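Local coordinates for protein putative oxidoreductase with NAD(P)-binding Rossmann-fold domain (Clostridium difficile, PDB 3UUW) that probably binds an NAD(P) cofactor and carries out oxidoreduction of a substrate not yet known, as a Gfo/Idh/MocA-family dehydrogenase, at residues A[74-79]-A[96-101]; A[82-87]-A[106-111]; A[130-135]-A[236-241]; A[144-149]-A[228-233]. All coordinates share one frame; numbering follows the deposited sequence.

Contact 1 of 4, residues A[74-79]-A[96-101]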
# COMPACT_ATOMS: atom_id res chain seq x y z
N SER A 74 -12.79 -25.91 -25.41
CA SER A 74 -12.96 -25.45 -26.80
C SER A 74 -13.70 -24.11 -26.88
O SER A 74 -14.19 -23.59 -25.88
CB SER A 74 -13.70 -26.50 -27.61
OG SER A 74 -15.05 -26.62 -27.19
N SER A 75 -13.76 -23.55 -28.08
CA SER A 75 -14.42 -22.28 -28.28
C SER A 75 -15.89 -22.39 -27.94
O SER A 75 -16.51 -23.42 -28.21
CB SER A 75 -14.29 -21.84 -29.73
OG SER A 75 -15.01 -22.70 -30.59
N THR A 76 -16.44 -21.31 -27.42
CA THR A 76 -17.84 -21.28 -27.01
C THR A 76 -18.80 -21.80 -28.07
O THR A 76 -19.72 -22.53 -27.76
CB THR A 76 -18.26 -19.85 -26.65
OG1 THR A 76 -17.44 -19.38 -25.59
CG2 THR A 76 -19.72 -19.80 -26.24
N GLU A 77 -18.57 -21.44 -29.33
CA GLU A 77 -19.50 -21.85 -30.38
C GLU A 77 -19.54 -23.37 -30.63
O GLU A 77 -20.52 -23.87 -31.15
CB GLU A 77 -19.21 -21.12 -31.70
CG GLU A 77 -17.91 -21.53 -32.38
CD GLU A 77 -17.68 -20.78 -33.69
OE1 GLU A 77 -18.67 -20.39 -34.34
OE2 GLU A 77 -16.50 -20.60 -34.07
N THR A 78 -18.49 -24.09 -30.25
CA THR A 78 -18.44 -25.54 -30.45
C THR A 78 -18.98 -26.31 -29.24
O THR A 78 -19.15 -27.52 -29.31
CB THR A 78 -16.98 -26.02 -30.71
OG1 THR A 78 -16.17 -25.79 -29.55
CG2 THR A 78 -16.38 -25.29 -31.90
N HIS A 79 -19.25 -25.62 -28.14
CA HIS A 79 -19.70 -26.34 -26.94
C HIS A 79 -20.94 -27.20 -27.16
O HIS A 79 -20.97 -28.36 -26.76
CB HIS A 79 -20.02 -25.36 -25.81
CG HIS A 79 -18.82 -24.71 -25.20
ND1 HIS A 79 -18.93 -23.89 -24.10
CD2 HIS A 79 -17.50 -24.78 -25.49
CE1 HIS A 79 -17.73 -23.44 -23.77
NE2 HIS A 79 -16.84 -23.97 -24.60
N ASP A 96 -15.50 -24.73 -19.83
CA ASP A 96 -15.38 -23.31 -19.53
C ASP A 96 -16.66 -22.57 -19.85
O ASP A 96 -17.48 -23.02 -20.68
CB ASP A 96 -14.21 -22.69 -20.27
CG ASP A 96 -12.90 -23.02 -19.61
OD1 ASP A 96 -12.73 -22.70 -18.39
OD2 ASP A 96 -12.06 -23.61 -20.29
N LYS A 97 -16.85 -21.44 -19.17
CA LYS A 97 -18.04 -20.63 -19.38
C LYS A 97 -17.99 -19.97 -20.75
O LYS A 97 -16.90 -19.79 -21.32
CB LYS A 97 -18.20 -19.58 -18.26
CG LYS A 97 -16.99 -18.71 -17.85
CD LYS A 97 -16.57 -17.68 -18.90
CE LYS A 97 -15.32 -18.10 -19.62
NZ LYS A 97 -15.00 -17.22 -20.76
N PRO A 98 -19.15 -19.69 -21.35
CA PRO A 98 -20.49 -20.07 -20.89
C PRO A 98 -20.78 -21.51 -21.36
O PRO A 98 -20.07 -22.04 -22.22
CB PRO A 98 -21.38 -19.08 -21.62
CG PRO A 98 -20.71 -18.91 -22.92
CD PRO A 98 -19.22 -18.94 -22.61
N LEU A 99 -21.81 -22.12 -20.81
CA LEU A 99 -22.16 -23.51 -21.15
C LEU A 99 -22.29 -23.67 -22.67
O LEU A 99 -21.60 -24.48 -23.29
CB LEU A 99 -23.46 -23.88 -20.46
CG LEU A 99 -24.02 -25.27 -20.71
CD1 LEU A 99 -22.93 -26.34 -20.58
CD2 LEU A 99 -25.17 -25.58 -19.73
N ALA A 100 -23.17 -22.88 -23.27
CA ALA A 100 -23.35 -22.91 -24.71
C ALA A 100 -23.58 -21.49 -25.26
O ALA A 100 -23.71 -20.53 -24.50
CB ALA A 100 -24.51 -23.85 -25.08
N SER A 101 -23.61 -21.34 -26.58
CA SER A 101 -23.80 -20.02 -27.17
C SER A 101 -25.08 -19.32 -26.70
O SER A 101 -25.13 -18.08 -26.59
CB SER A 101 -23.81 -20.15 -28.70
OG SER A 101 -22.57 -20.68 -29.15
O HOH W 1 -22.34 -23.64 -28.17
O HOH W 2 -15.88 -20.98 -23.58
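The His-79 ring turns its ND1 edge to the loop 96-101 and meets two consecutive carbonyls there. ND1 donates to Leu-99 O at 2.9 Å. This oxygen lies near the ring plane, but ND1 stands above the carbonyl plane, 57° out of it. Pro-98 O is also 2.9 Å from ND1, and that bond is weak, bent to 126° at the hydrogen. Within 74-79, NE2 donates to Ser-74 O. Both ring nitrogens are thus held by backbone carbonyls, which fixes the rotation of the ring.

The two loops follow parallel strands 69-72 and 92-95 of the Rossmann sheet and lead into helices 79-88 and 103-116. A cis peptide bond precedes Pro-98, in the Lys-97–Pro-98 pair. Around the site, Lys-97 forms a salt bridge with Asp-166 of helix 160-179, and Asp-96 accepts hydrogen bonds from Tyr-22 and His-73.

Apolar packing comes from Thr-76. Its CG2, anti to the backbone N, touches Pro-98 CG at 3.6 Å, and the two side chains cross at about a right angle. Thr-76 CA lies over the centre of one face of the His-79 ring, 3.7 Å above its plane.

Two waters bridge the loops. One donates to Thr-76 O and accepts from Ser-101 N. The second runs from backbone to side chain: it donates to Lys-97 O at 2.8 Å and is hydrogen-bonded to Thr-76 OG1.

Contact 2 of 4, residues A[82-87]-A[106-111]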
# COMPACT_ATOMS: atom_id res chain seq x y z
N ILE A 82 -20.34 -30.42 -29.26
CA ILE A 82 -19.41 -31.33 -28.61
C ILE A 82 -20.03 -31.95 -27.36
O ILE A 82 -19.94 -33.15 -27.15
CB ILE A 82 -18.06 -30.67 -28.27
CG1 ILE A 82 -17.31 -30.26 -29.54
CG2 ILE A 82 -17.21 -31.63 -27.43
CD1 ILE A 82 -16.02 -29.47 -29.27
N ILE A 83 -20.68 -31.13 -26.52
CA ILE A 83 -21.23 -31.65 -25.27
C ILE A 83 -22.35 -32.67 -25.53
O ILE A 83 -22.49 -33.62 -24.78
CB ILE A 83 -21.70 -30.52 -24.34
CG1 ILE A 83 -20.50 -29.64 -23.96
CG2 ILE A 83 -22.35 -31.11 -23.06
CD1 ILE A 83 -20.86 -28.35 -23.17
N LYS A 84 -23.15 -32.46 -26.57
CA LYS A 84 -24.20 -33.39 -26.91
C LYS A 84 -23.57 -34.77 -27.21
O LYS A 84 -24.03 -35.77 -26.69
CB LYS A 84 -25.03 -32.84 -28.07
CG LYS A 84 -26.27 -33.62 -28.44
CD LYS A 84 -27.29 -32.71 -29.17
CE LYS A 84 -26.63 -31.76 -30.19
NZ LYS A 84 -27.61 -31.08 -31.11
N ILE A 85 -22.50 -34.79 -28.00
CA ILE A 85 -21.77 -36.04 -28.29
C ILE A 85 -21.24 -36.72 -27.01
O ILE A 85 -21.42 -37.92 -26.79
CB ILE A 85 -20.59 -35.77 -29.23
CG1 ILE A 85 -21.11 -35.40 -30.63
CG2 ILE A 85 -19.64 -36.98 -29.29
CD1 ILE A 85 -20.04 -34.83 -31.55
N LEU A 86 -20.61 -35.92 -26.14
CA LEU A 86 -19.99 -36.44 -24.93
C LEU A 86 -20.99 -37.04 -23.95
O LEU A 86 -20.80 -38.13 -23.45
CB LEU A 86 -19.18 -35.33 -24.24
CG LEU A 86 -17.96 -34.81 -25.02
CD1 LEU A 86 -17.25 -33.65 -24.27
CD2 LEU A 86 -16.99 -35.96 -25.29
N LEU A 87 -22.07 -36.31 -23.70
CA LEU A 87 -23.10 -36.78 -22.79
C LEU A 87 -23.72 -38.06 -23.35
O LEU A 87 -24.00 -39.00 -22.61
CB LEU A 87 -24.15 -35.68 -22.55
CG LEU A 87 -23.67 -34.44 -21.81
CD1 LEU A 87 -24.77 -33.37 -21.79
CD2 LEU A 87 -23.19 -34.78 -20.40
N GLY A 106 -28.05 -24.35 -23.61
CA GLY A 106 -27.64 -24.79 -22.29
C GLY A 106 -28.70 -25.60 -21.54
O GLY A 106 -28.41 -26.64 -20.95
N GLU A 107 -29.95 -25.13 -21.59
CA GLU A 107 -31.05 -25.84 -20.93
C GLU A 107 -31.24 -27.26 -21.49
O GLU A 107 -31.52 -28.19 -20.74
CB GLU A 107 -32.34 -25.04 -21.06
CG GLU A 107 -32.34 -23.76 -20.21
CD GLU A 107 -33.54 -22.83 -20.48
OE1 GLU A 107 -33.99 -22.76 -21.63
OE2 GLU A 107 -34.00 -22.15 -19.55
N GLU A 108 -31.04 -27.41 -22.79
CA GLU A 108 -31.17 -28.70 -23.45
C GLU A 108 -30.06 -29.65 -22.98
O GLU A 108 -30.32 -30.82 -22.68
CB GLU A 108 -31.12 -28.56 -24.96
CG GLU A 108 -31.32 -29.88 -25.70
CD GLU A 108 -31.02 -29.80 -27.18
OE1 GLU A 108 -30.98 -28.68 -27.73
OE2 GLU A 108 -30.86 -30.88 -27.80
N LEU A 109 -28.84 -29.13 -22.90
CA LEU A 109 -27.70 -29.92 -22.45
C LEU A 109 -27.86 -30.35 -20.99
O LEU A 109 -27.53 -31.47 -20.64
CB LEU A 109 -26.39 -29.17 -22.64
CG LEU A 109 -26.00 -28.80 -24.08
CD1 LEU A 109 -24.79 -27.86 -24.06
CD2 LEU A 109 -25.75 -30.08 -24.92
N ILE A 110 -28.37 -29.45 -20.15
CA ILE A 110 -28.59 -29.76 -18.74
C ILE A 110 -29.56 -30.93 -18.61
O ILE A 110 -29.33 -31.89 -17.83
CB ILE A 110 -29.08 -28.51 -17.94
CG1 ILE A 110 -27.91 -27.52 -17.78
CG2 ILE A 110 -29.65 -28.93 -16.54
CD1 ILE A 110 -28.38 -26.05 -17.49
N GLU A 111 -30.65 -30.90 -19.38
CA GLU A 111 -31.61 -31.99 -19.29
C GLU A 111 -31.01 -33.29 -19.78
O GLU A 111 -31.23 -34.34 -19.17
CB GLU A 111 -32.90 -31.66 -20.02
CG GLU A 111 -33.67 -30.52 -19.37
CD GLU A 111 -33.89 -30.73 -17.87
OE1 GLU A 111 -34.30 -31.84 -17.48
OE2 GLU A 111 -33.64 -29.78 -17.08
O HOH W 3 -30.79 -31.39 -30.41
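Leu-109 has CG anti to its carbonyl carbon (chi1 -62°), and its two methyls reach across to Ile-83. In Ile-83, chi1 of -61° puts CG1 anti to the carbonyl carbon. The other branch, CG2, is anti to the backbone N and meets one of these methyls.

The contact joins two neighbouring helices of the Rossmann fold, 79-88 and 103-116. Each follows a strand of the parallel sheet and packs on the same side of it. The short segments run almost parallel, 7° apart, with their axes 10.3 Å from each other.

Leu-109 carries most of the packing. Its CD2 lies 4.0 Å from Ile-83 CG2, and its CD1 lies 4.1 Å from Ile-83 CD1. The two side chains cross at about a right angle. The leucine fork touches several carbons of the isoleucine. CD2 also reaches the backbone of the next residue, 3.9 Å from Lys-84 N. Below these helices, Ile-83 rests on Leu-72 and Val-95, and Leu-87 on Val-93. The apolar layer therefore continues into the strands.

Lys-84 NZ and Glu-108 OE2 have opposite charges but stay 4.6 Å apart. In the lysine conformer given, a water can span them, accepting from NZ and donating to OE2 at 2.7 Å. The other carboxylate oxygen of Glu-108, OE1, is hydrogen-bonded to Tyr-80 OH.

One turn further along the first helix from Ile-83, Leu-87 meets backbone instead of a side chain: its CD1 lies 3.5 Å from Leu-109 O.

Contact 3 of 4, residues A[130-135]-A[236-241]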
# COMPACT_ATOMS: atom_id res chain seq x y z
N PRO A 130 -10.00 -19.00 -3.29
CA PRO A 130 -9.94 -19.10 -1.82
C PRO A 130 -10.23 -17.78 -1.09
O PRO A 130 -10.97 -17.80 -0.11
CB PRO A 130 -8.51 -19.56 -1.57
CG PRO A 130 -8.22 -20.42 -2.77
CD PRO A 130 -8.86 -19.69 -3.92
N MET A 131 -9.75 -16.65 -1.59
CA MET A 131 -9.95 -15.39 -0.85
C MET A 131 -11.38 -14.88 -1.02
O MET A 131 -11.92 -14.29 -0.10
CB MET A 131 -8.92 -14.35 -1.23
CG MET A 131 -7.54 -14.65 -0.65
SD MET A 131 -6.34 -13.44 -1.20
CE MET A 131 -4.99 -13.76 -0.03
N TYR A 132 -12.00 -15.17 -2.16
CA TYR A 132 -13.40 -14.81 -2.33
C TYR A 132 -14.28 -15.63 -1.38
O TYR A 132 -15.24 -15.10 -0.80
CB TYR A 132 -13.88 -15.04 -3.75
CG TYR A 132 -13.44 -14.02 -4.81
CD1 TYR A 132 -12.67 -12.92 -4.50
CD2 TYR A 132 -13.89 -14.14 -6.13
CE1 TYR A 132 -12.33 -11.97 -5.47
CE2 TYR A 132 -13.54 -13.21 -7.10
CZ TYR A 132 -12.77 -12.13 -6.76
OH TYR A 132 -12.44 -11.20 -7.73
N LYS A 133 -13.97 -16.91 -1.25
CA LYS A 133 -14.71 -17.74 -0.31
C LYS A 133 -14.54 -17.21 1.12
O LYS A 133 -15.50 -17.23 1.92
CB LYS A 133 -14.30 -19.21 -0.41
CG LYS A 133 -14.81 -19.87 -1.68
CD LYS A 133 -14.44 -21.36 -1.83
CE LYS A 133 -14.78 -22.21 -0.60
NZ LYS A 133 -16.24 -22.27 -0.35
N GLU A 134 -13.33 -16.80 1.46
CA GLU A 134 -13.07 -16.29 2.81
C GLU A 134 -13.91 -15.06 3.11
O GLU A 134 -14.58 -15.01 4.14
CB GLU A 134 -11.60 -16.01 3.02
CG GLU A 134 -11.28 -15.61 4.45
CD GLU A 134 -9.80 -15.68 4.78
OE1 GLU A 134 -8.99 -15.99 3.88
OE2 GLU A 134 -9.46 -15.42 5.95
N ILE A 135 -13.94 -14.09 2.21
CA ILE A 135 -14.68 -12.86 2.51
C ILE A 135 -16.17 -13.14 2.51
O ILE A 135 -16.89 -12.58 3.31
CB ILE A 135 -14.29 -11.63 1.61
CG1 ILE A 135 -14.60 -11.86 0.13
CG2 ILE A 135 -12.80 -11.30 1.81
CD1 ILE A 135 -14.47 -10.56 -0.74
N GLN A 236 -14.35 -5.49 3.49
CA GLN A 236 -13.45 -6.54 3.02
C GLN A 236 -13.22 -6.33 1.52
O GLN A 236 -14.15 -6.05 0.78
CB GLN A 236 -14.03 -7.93 3.20
CG GLN A 236 -14.37 -8.36 4.63
CD GLN A 236 -15.46 -9.46 4.67
OE1 GLN A 236 -16.63 -9.19 4.45
NE2 GLN A 236 -15.05 -10.66 4.99
N ARG A 237 -11.99 -6.50 1.07
CA ARG A 237 -11.71 -6.42 -0.36
C ARG A 237 -10.76 -7.52 -0.76
O ARG A 237 -9.83 -7.86 -0.01
CB ARG A 237 -11.05 -5.11 -0.79
CG ARG A 237 -11.52 -3.86 -0.13
CD ARG A 237 -10.91 -2.66 -0.87
NE ARG A 237 -11.43 -1.48 -0.24
CZ ARG A 237 -10.95 -0.96 0.88
NH1 ARG A 237 -9.87 -1.49 1.47
NH2 ARG A 237 -11.53 0.09 1.39
N VAL A 238 -10.96 -8.05 -1.96
CA VAL A 238 -9.99 -8.97 -2.53
C VAL A 238 -9.59 -8.37 -3.87
O VAL A 238 -10.46 -8.09 -4.70
CB VAL A 238 -10.50 -10.40 -2.69
CG1 VAL A 238 -9.46 -11.26 -3.41
CG2 VAL A 238 -10.79 -11.00 -1.35
N LYS A 239 -8.30 -8.14 -4.06
CA LYS A 239 -7.77 -7.54 -5.26
C LYS A 239 -7.01 -8.56 -6.08
O LYS A 239 -6.15 -9.28 -5.55
CB LYS A 239 -6.83 -6.38 -4.91
CG LYS A 239 -7.50 -5.24 -4.19
CD LYS A 239 -6.47 -4.14 -3.87
CE LYS A 239 -7.12 -2.92 -3.23
NZ LYS A 239 -6.08 -1.91 -2.92
N ASN A 240 -7.33 -8.61 -7.36
CA ASN A 240 -6.68 -9.52 -8.33
C ASN A 240 -6.66 -10.98 -7.86
O ASN A 240 -5.70 -11.74 -8.14
CB ASN A 240 -5.27 -9.02 -8.65
CG ASN A 240 -5.28 -7.67 -9.35
OD1 ASN A 240 -6.23 -7.33 -10.05
ND2 ASN A 240 -4.20 -6.94 -9.22
N LEU A 241 -7.71 -11.35 -7.14
CA LEU A 241 -7.92 -12.70 -6.59
C LEU A 241 -6.88 -13.16 -5.58
O LEU A 241 -6.95 -14.32 -5.12
CB LEU A 241 -8.05 -13.75 -7.71
CG LEU A 241 -9.20 -13.55 -8.69
CD1 LEU A 241 -8.87 -12.53 -9.71
CD2 LEU A 241 -9.57 -14.90 -9.39
O HOH W 4 -7.31 -16.42 -3.56
O HOH W 5 -10.18 -9.81 -6.97
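Val-238 is the bump that fills the hollow on helix 130-135. Its two methyls enter a recess lined by Met-131, Tyr-132 and Ile-135. CG1 reaches the aromatic ring, 3.6 Å from Tyr-132 CE1, and also touches Met-131 CB at 3.8 Å. The ring is met obliquely by this methyl, while Val-238 CB lies in plane at its edge. CG2 turns to the other wall, 3.8 Å from Ile-135 CD1, and also touches Met-131 O.

Ile-135 fills the next space along the strand. It has CG1 in the crowded position (chi1 63°), which leaves CG2 anti to the carbonyl carbon, where it rests on Gln-236 CB at 3.8 Å. The two side chains run past one another with opposite headings. At the far end of the contact, Leu-241 CG comes up to the phenol end of Tyr-132.

The helix lies on one face of the mixed sheet of the C-terminal domain, nearly antiparallel to strand 236-239 (172°), with axes 8.7 Å apart. Leu-244 of the neighbouring strand extends this floor beneath Met-131 and Ile-135.

Polar groups are met by waters and by one weak hydrogen bond from the Gln-236 amide, NE2 to Ile-135 O at 3.1 Å. One water joins Met-131 N to Leu-241 O. Another donates to Tyr-132 OH and Val-238 O and accepts from Leu-241 N; Tyr-132 OH also bonds Glu-225.

Apolar side chains thus carry the contact, while waters satisfy Met-131 N, Leu-241 N and the carbonyls of Val-238 and Leu-241.

Contact 4 of 4, residues A[144-149]-A[228-233]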
# COMPACT_ATOMS: atom_id res chain seq x y z
N SER A 144 -23.64 -3.45 1.08
CA SER A 144 -23.34 -3.18 -0.33
C SER A 144 -22.17 -4.02 -0.78
O SER A 144 -21.28 -4.34 0.02
CB SER A 144 -22.97 -1.70 -0.49
OG SER A 144 -22.87 -1.29 -1.83
N ILE A 145 -22.15 -4.37 -2.07
CA ILE A 145 -21.01 -5.07 -2.65
C ILE A 145 -20.67 -4.38 -3.95
O ILE A 145 -21.55 -4.00 -4.71
CB ILE A 145 -21.32 -6.56 -2.90
CG1 ILE A 145 -21.65 -7.27 -1.59
CG2 ILE A 145 -20.12 -7.26 -3.56
CD1 ILE A 145 -22.04 -8.73 -1.77
N ASN A 146 -19.39 -4.20 -4.18
CA ASN A 146 -18.91 -3.65 -5.46
C ASN A 146 -17.97 -4.65 -6.12
O ASN A 146 -17.07 -5.17 -5.46
CB ASN A 146 -18.17 -2.32 -5.24
CG ASN A 146 -19.02 -1.29 -4.55
OD1 ASN A 146 -20.12 -0.97 -4.99
ND2 ASN A 146 -18.51 -0.76 -3.44
N ILE A 147 -18.15 -4.90 -7.41
CA ILE A 147 -17.30 -5.82 -8.13
C ILE A 147 -16.89 -5.18 -9.42
O ILE A 147 -17.74 -4.74 -10.17
CB ILE A 147 -17.99 -7.17 -8.46
CG1 ILE A 147 -18.57 -7.82 -7.20
CG2 ILE A 147 -16.99 -8.09 -9.17
CD1 ILE A 147 -19.39 -9.12 -7.49
N CYS A 148 -15.59 -5.13 -9.69
CA CYS A 148 -15.14 -4.60 -10.96
C CYS A 148 -14.08 -5.48 -11.59
O CYS A 148 -13.38 -6.22 -10.90
CB CYS A 148 -14.59 -3.20 -10.82
SG CYS A 148 -13.10 -3.13 -9.88
N LYS A 149 -13.98 -5.39 -12.92
CA LYS A 149 -13.00 -6.14 -13.69
C LYS A 149 -12.65 -5.30 -14.91
O LYS A 149 -13.41 -5.25 -15.88
CB LYS A 149 -13.54 -7.51 -14.11
CG LYS A 149 -12.54 -8.41 -14.76
CD LYS A 149 -13.12 -9.81 -14.95
CE LYS A 149 -12.05 -10.83 -15.30
NZ LYS A 149 -11.46 -10.62 -16.65
N GLU A 228 -15.41 -5.93 -3.29
CA GLU A 228 -15.43 -5.17 -2.04
C GLU A 228 -16.78 -5.39 -1.41
O GLU A 228 -17.82 -5.15 -2.06
CB GLU A 228 -15.25 -3.69 -2.31
CG GLU A 228 -15.34 -2.79 -1.10
CD GLU A 228 -15.01 -1.38 -1.48
OE1 GLU A 228 -15.83 -0.78 -2.21
OE2 GLU A 228 -13.92 -0.90 -1.10
N ILE A 229 -16.76 -5.86 -0.17
CA ILE A 229 -17.98 -6.06 0.59
C ILE A 229 -18.02 -5.11 1.77
O ILE A 229 -17.11 -5.12 2.61
CB ILE A 229 -18.07 -7.51 1.10
CG1 ILE A 229 -18.06 -8.51 -0.07
CG2 ILE A 229 -19.34 -7.72 2.01
CD1 ILE A 229 -18.07 -9.98 0.41
N LEU A 230 -19.06 -4.27 1.82
CA LEU A 230 -19.30 -3.35 2.94
C LEU A 230 -20.32 -4.01 3.89
O LEU A 230 -21.46 -4.29 3.49
CB LEU A 230 -19.83 -2.00 2.47
CG LEU A 230 -18.90 -1.02 1.73
CD1 LEU A 230 -18.60 -1.50 0.32
CD2 LEU A 230 -19.55 0.36 1.67
N SER A 231 -19.92 -4.24 5.13
CA SER A 231 -20.81 -4.87 6.11
C SER A 231 -20.72 -4.16 7.45
O SER A 231 -19.90 -3.28 7.64
CB SER A 231 -20.49 -6.35 6.23
OG SER A 231 -19.19 -6.54 6.76
N LYS A 232 -21.58 -4.54 8.38
CA LYS A 232 -21.58 -3.89 9.67
C LYS A 232 -20.18 -3.94 10.30
O LYS A 232 -19.65 -5.03 10.56
CB LYS A 232 -22.59 -4.54 10.60
CG LYS A 232 -22.59 -3.92 11.99
CD LYS A 232 -23.58 -4.62 12.90
CE LYS A 232 -24.91 -3.94 12.89
NZ LYS A 232 -24.85 -2.68 13.67
N GLY A 233 -19.60 -2.77 10.50
CA GLY A 233 -18.29 -2.64 11.14
C GLY A 233 -17.09 -3.09 10.34
O GLY A 233 -16.00 -3.19 10.87
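Asn-146 and Glu-228 pair through both backbone and side chain. Asn-146 N donates to Glu-228 O and Glu-228 N returns a bond to Asn-146 O, each 2.8 Å long. Above this hydrogen-bonded pair the two side chains run alongside each other in the same direction. Glu-228 CG is anti to the backbone N (chi1 176°), and the extended chain carries the carboxylate beside Asn-146. Asn-146 ND2 donates to Glu-228 OE1 at 2.9 Å, with the oxygen in the amide plane and using its anti lone pair. The amide and carboxylate planes are 67° apart.

Leu-230 N bonds Ser-144 O at 2.9 Å. The return bond, from Ser-144 N to Leu-230 O, is weak at 3.4 Å. Between the two pairs, Ile-145 and Ile-229 form a non-hydrogen-bonded pair and turn to the other face, where their CG1 atoms touch at 4.1 Å. Glu-228 O also receives a CA-H contact from Ile-145.

These are antiparallel neighbours in the mixed sheet of the C-terminal domain. Ile-145 packs on Leu-178 of helix 160-179. On the opposite face Ser-144 meets Phe-200 of the second subunit.

A second shell holds the polar pair: Arg-237 makes a salt bridge with Glu-228 OE2, and Asn-213 donates to Asn-146 OD1. The carboxylate is thus gripped at both oxygens, which would be expected to keep it charged and limit its rotation.

In the fold
Contacts 1 and 2 belong to the Rossmann domain, with centres 11 Å apart. Leu-99 CD1 lies 3.9 Å from Ile-83 CD1 and Leu-99 CD2 3.6 Å from Gly-106 O, so the 96-101 loop packs under both helices. Contacts 3 and 4 share the C-terminal mixed sheet, centres again 11 Å apart. A probable hydrogen bond of 2.8 Å joins Gln-236 O to Ile-229 N. The two groups lie on opposite sides of the chain's centre; contacts 1 and 4 are about 9 Å apart at their nearest atoms. The side chain of Asp-96 lies near, without touching, the GxGxxA-type turn, a probable nucleotide-binding motif. That of Asn-146 is about 3 Å from a pentaethylene glycol, probably from the crystallisation liquor.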